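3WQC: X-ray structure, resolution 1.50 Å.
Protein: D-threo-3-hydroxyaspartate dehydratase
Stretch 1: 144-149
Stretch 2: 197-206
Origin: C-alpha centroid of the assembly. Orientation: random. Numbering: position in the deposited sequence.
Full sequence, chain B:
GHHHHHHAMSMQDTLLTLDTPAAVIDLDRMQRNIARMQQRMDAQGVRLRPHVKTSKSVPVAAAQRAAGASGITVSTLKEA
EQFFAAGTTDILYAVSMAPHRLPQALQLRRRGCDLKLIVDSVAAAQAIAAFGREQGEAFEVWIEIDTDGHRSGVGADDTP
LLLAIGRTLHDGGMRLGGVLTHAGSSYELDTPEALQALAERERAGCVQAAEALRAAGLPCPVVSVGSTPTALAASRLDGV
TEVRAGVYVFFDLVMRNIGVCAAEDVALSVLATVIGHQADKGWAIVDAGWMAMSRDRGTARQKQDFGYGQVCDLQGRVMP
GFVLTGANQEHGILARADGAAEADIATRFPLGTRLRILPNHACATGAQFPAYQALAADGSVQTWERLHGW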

ATOM      1  N   GLU B 144      24.222   7.073  12.740  1.00  9.98           N
ATOM      2  CA  GLU B 144      24.039   6.493  11.394  1.00  9.32           C
ATOM      3  C   GLU B 144      25.096   6.999  10.392  1.00 10.30           C
ATOM      4  O   GLU B 144      25.352   8.224  10.369  1.00 11.95           O
ATOM      5  N   ILE B 145      25.687   6.087   9.608  1.00  9.72           N
ATOM      6  CA  ILE B 145      26.792   6.382   8.710  1.00 10.56           C
ATOM      7  C   ILE B 145      26.245   6.201   7.283  1.00 12.48           C
ATOM      8  O   ILE B 145      25.559   5.214   6.976  1.00 12.91           O
ATOM      9  N   ASP B 146      26.585   7.122   6.400  1.00 11.15           N
ATOM     10  CA  ASP B 146      26.248   7.038   4.964  1.00 13.13           C
ATOM     11  C   ASP B 146      27.491   6.427   4.299  1.00 13.82           C
ATOM     12  O   ASP B 146      28.584   7.052   4.262  1.00 16.58           O
ATOM     13  N   THR B 147      27.409   5.163   3.879  1.00 14.90           N
ATOM     14  CA  THR B 147      28.533   4.472   3.251  1.00 16.23           C
ATOM     15  C   THR B 147      28.358   4.364   1.748  1.00 16.94           C
ATOM     16  O   THR B 147      29.335   4.035   1.059  1.00 21.74           O
ATOM     17  N   ASP B 148      27.160   4.648   1.196  1.00 16.83           N
ATOM     18  CA  ASP B 148      26.941   4.495  -0.249  1.00 17.51           C
ATOM     19  C   ASP B 148      26.090   5.565  -0.961  1.00 17.99           C
ATOM     20  O   ASP B 148      25.739   5.384  -2.154  1.00 22.35           O
ATOM     21  N   GLY B 149      25.738   6.673  -0.263  1.00 18.43           N
ATOM     22  CA  GLY B 149      24.970   7.747  -0.818  1.00 20.72           C
ATOM     23  C   GLY B 149      23.480   7.497  -0.905  1.00 20.46           C
ATOM     24  O   GLY B 149      22.764   8.234  -1.559  1.00 21.25           O
ATOM     25  N   ALA B 197      31.468  -6.294  -3.756  1.00 21.29           N
ATOM     26  CA  ALA B 197      32.264  -5.035  -3.633  1.00 21.37           C
ATOM     27  C   ALA B 197      31.485  -4.041  -2.784  1.00 17.83           C
ATOM     28  O   ALA B 197      32.097  -3.385  -1.909  1.00 20.13           O
ATOM     29  N   LEU B 198      30.169  -3.921  -2.981  1.00 19.01           N
ATOM     30  CA  LEU B 198      29.376  -2.940  -2.191  1.00 18.56           C
ATOM     31  C   LEU B 198      29.350  -3.410  -0.738  1.00 19.07           C
ATOM     32  O   LEU B 198      29.449  -2.566   0.139  1.00 18.97           O
ATOM     33  N   ALA B 199      29.239  -4.731  -0.486  1.00 16.23           N
ATOM     34  CA  ALA B 199      29.191  -5.249   0.886  1.00 17.22           C
ATOM     35  C   ALA B 199      30.503  -4.824   1.552  1.00 15.73           C
ATOM     36  O   ALA B 199      30.505  -4.507   2.770  1.00 17.62           O
ATOM     37  N   GLU B 200      31.628  -4.982   0.841  1.00 18.44           N
ATOM     38  CA  GLU B 200      32.979  -4.567   1.406  1.00 18.63           C
ATOM     39  C   GLU B 200      33.025  -3.028   1.656  1.00 16.97           C
ATOM     40  O   GLU B 200      33.545  -2.601   2.712  1.00 17.94           O
ATOM     41  N   ARG B 201      32.477  -2.208   0.757  1.00 18.02           N
ATOM     42  CA  ARG B 201      32.436  -0.727   0.965  1.00 15.47           C
ATOM     43  C   ARG B 201      31.580  -0.426   2.211  1.00 15.65           C
ATOM     44  O   ARG B 201      31.924   0.465   3.029  1.00 17.21           O
ATOM     45  N   GLU B 202      30.444  -1.123   2.374  1.00 15.38           N
ATOM     46  CA  GLU B 202      29.543  -0.880   3.536  1.00 16.10           C
ATOM     47  C   GLU B 202      30.287  -1.255   4.853  1.00 14.97           C
ATOM     48  O   GLU B 202      30.306  -0.490   5.828  1.00 14.72           O
ATOM     49  N   ARG B 203      30.958  -2.446   4.862  1.00 14.73           N
ATOM     50  CA  ARG B 203      31.704  -2.890   6.045  1.00 17.12           C
ATOM     51  C   ARG B 203      32.796  -1.882   6.312  1.00 15.57           C
ATOM     52  O   ARG B 203      32.982  -1.429   7.460  1.00 15.66           O
ATOM     53  N   ALA B 204      33.601  -1.601   5.287  1.00 16.07           N
ATOM     54  CA  ALA B 204      34.811  -0.719   5.477  1.00 16.27           C
ATOM     55  C   ALA B 204      34.415   0.663   5.960  1.00 16.11           C
ATOM     56  O   ALA B 204      35.050   1.223   6.877  1.00 17.09           O
ATOM     57  N   GLY B 205      33.321   1.217   5.424  1.00 15.49           N
ATOM     58  CA  GLY B 205      32.923   2.570   5.812  1.00 14.85           C
ATOM     59  C   GLY B 205      32.359   2.578   7.238  1.00 15.40           C
ATOM     60  O   GLY B 205      32.663   3.519   7.993  1.00 13.95           O
ATOM     61  N   CYS B 206      31.563   1.566   7.643  1.00 13.00           N
ATOM     62  CA  CYS B 206      31.021   1.607   9.010  1.00 12.80           C
ATOM     63  C   CYS B 206      32.168   1.445  10.008  1.00 13.43           C
ATOM     64  O   CYS B 206      32.184   2.074  11.051  1.00 12.41           O
TER

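Stretch 1 leaves a strand at Asp146 and turns beside the helix of stretch 2. Glu144 points away from the helix and does not touch it. Ile145 points toward it with chi1 and chi2 both m. Its CG2 lies 4.2 Å from Gly205 O, and its CG1 is 4.5 Å from Cys206 SG, a loose apolar contact. The Cys206 side chain is t.

Asp146, chi1 t, stays out of reach and braces the turn instead. Its OD1 accepts a hydrogen bond from Gly149 N at 2.7 Å and a weak one from Asp148 N at 3.3 Å.

Thr147 is the centre of the contact. It points toward the helix with chi1 p. Its CG2 sits 3.7 Å from Cys206 N and 3.8 Å from Gly205 C. Glycine leaves the room here: an ideal CB on Gly205 would come 2.7 Å from Thr147 CG2, a clash. Thr147 OG1 packs 3.7 Å from Glu202 CA and is hydrogen-bonded elsewhere in the structure. Arg201 extends with chi1 to chi3 all t, bringing its NE 3.0 Å from Thr147 O.

Asp148, chi1 p, points sideways. Its CB meets Leu198 CD1 at 3.9 Å; Leu198 is t, p. Asp148 CA lies at the edge of the Arg201 guanidinium, near its plane. Gly149 makes no contact with the helix, and its positive phi suits glycine.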

ATOM      1  CB  GLU B 144      22.612   6.794  10.872  1.00 11.12           C
ATOM      2  CG  GLU B 144      22.309   6.032   9.543  1.00 11.81           C
ATOM      3  CD  GLU B 144      20.872   6.050   9.115  1.00 14.59           C
ATOM      4  OE1 GLU B 144      20.568   5.187   8.241  1.00 19.05           O
ATOM      5  OE2 GLU B 144      20.100   6.923   9.591  1.00 16.77           O
ATOM      6  CB  ILE B 145      27.956   5.419   8.970  1.00 10.99           C
ATOM      7  CG1 ILE B 145      28.369   5.468  10.459  1.00 12.03           C
ATOM      8  CG2 ILE B 145      29.135   5.787   8.025  1.00 12.62           C
ATOM      9  CD1 ILE B 145      28.729   6.857  10.990  1.00 12.68           C
ATOM     10  CB  ASP B 146      26.025   8.449   4.408  1.00 13.54           C
ATOM     11  CG  ASP B 146      25.762   8.456   2.925  1.00 16.18           C
ATOM     12  OD1 ASP B 146      25.744   7.357   2.336  1.00 22.03           O
ATOM     13  OD2 ASP B 146      25.615   9.569   2.346  1.00 21.51           O
ATOM     14  CB  THR B 147      28.762   3.056   3.844  1.00 14.20           C
ATOM     15  OG1 THR B 147      27.532   2.278   3.741  1.00 16.17           O
ATOM     16  CG2 THR B 147      29.188   3.131   5.293  1.00 17.25           C
ATOM     17  CB  ASP B 148      26.380   3.086  -0.508  1.00 19.99           C
ATOM     18  CG  ASP B 148      24.909   3.003  -0.034  1.00 17.97           C
ATOM     19  OD1 ASP B 148      24.500   3.890   0.790  1.00 20.25           O
ATOM     20  OD2 ASP B 148      24.202   2.040  -0.458  1.00 20.88           O
ATOM     21  CB  ALA B 197      32.575  -4.425  -5.030  1.00 22.85           C
ATOM     22  CB  LEU B 198      27.971  -2.760  -2.813  1.00 17.39           C
ATOM     23  CG  LEU B 198      27.080  -1.817  -1.935  1.00 16.49           C
ATOM     24  CD1 LEU B 198      27.635  -0.392  -1.860  1.00 19.84           C
ATOM     25  CD2 LEU B 198      25.700  -1.886  -2.547  1.00 22.13           C
ATOM     26  CB  ALA B 199      28.936  -6.743   0.932  1.00 19.20           C
ATOM     27  CB  GLU B 200      34.102  -5.008   0.493  1.00 19.38           C
ATOM     28  CG  GLU B 200      35.464  -4.464   0.937  1.00 21.86           C
ATOM     29  CD  GLU B 200      35.927  -4.847   2.318  1.00 24.69           C
ATOM     30  OE1 GLU B 200      36.842  -4.107   2.790  1.00 23.51           O
ATOM     31  OE2 GLU B 200      35.413  -5.796   2.986  1.00 21.83           O
ATOM     32  CB  ARG B 201      31.818  -0.028  -0.252  1.00 18.92           C
ATOM     33  CG  ARG B 201      31.614   1.452  -0.267  1.00 23.82           C
ATOM     34  CD  ARG B 201      31.148   1.931  -1.705  1.00 39.99           C
ATOM     35  NE  ARG B 201      30.622   3.251  -1.583  1.00 52.28           N
ATOM     36  CZ  ARG B 201      31.359   4.340  -1.706  1.00 45.21           C
ATOM     37  NH1 ARG B 201      32.655   4.236  -2.041  1.00 59.12           N
ATOM     38  NH2 ARG B 201      30.795   5.524  -1.577  1.00 52.93           N
ATOM     39  CB  GLU B 202      28.299  -1.785   3.330  1.00 17.47           C
ATOM     40  CG  GLU B 202      27.262  -1.579   4.428  1.00 15.78           C
ATOM     41  CD  GLU B 202      26.051  -2.531   4.360  1.00 19.05           C
ATOM     42  OE1 GLU B 202      26.189  -3.717   3.930  1.00 21.60           O
ATOM     43  OE2 GLU B 202      24.940  -2.113   4.831  1.00 19.02           O
ATOM     44  CB  ARG B 203      32.356  -4.304   5.806  1.00 16.72           C
ATOM     45  CG  ARG B 203      33.064  -4.885   7.005  1.00 16.49           C
ATOM     46  CD  ARG B 203      34.155  -5.867   6.569  1.00 18.29           C
ATOM     47  NE  ARG B 203      35.271  -5.171   5.828  1.00 18.78           N
ATOM     48  CZ  ARG B 203      36.200  -4.372   6.417  1.00 15.97           C
ATOM     49  NH1 ARG B 203      36.321  -4.272   7.751  1.00 20.42           N
ATOM     50  NH2 ARG B 203      37.096  -3.777   5.604  1.00 21.37           N
ATOM     51  CB  ALA B 204      35.609  -0.607   4.164  1.00 18.86           C
ATOM     52  CB  CYS B 206      29.939   0.530   9.114  1.00 14.34           C
ATOM     53  SG  CYS B 206      28.770   0.991  10.405  1.00 15.02           S
TER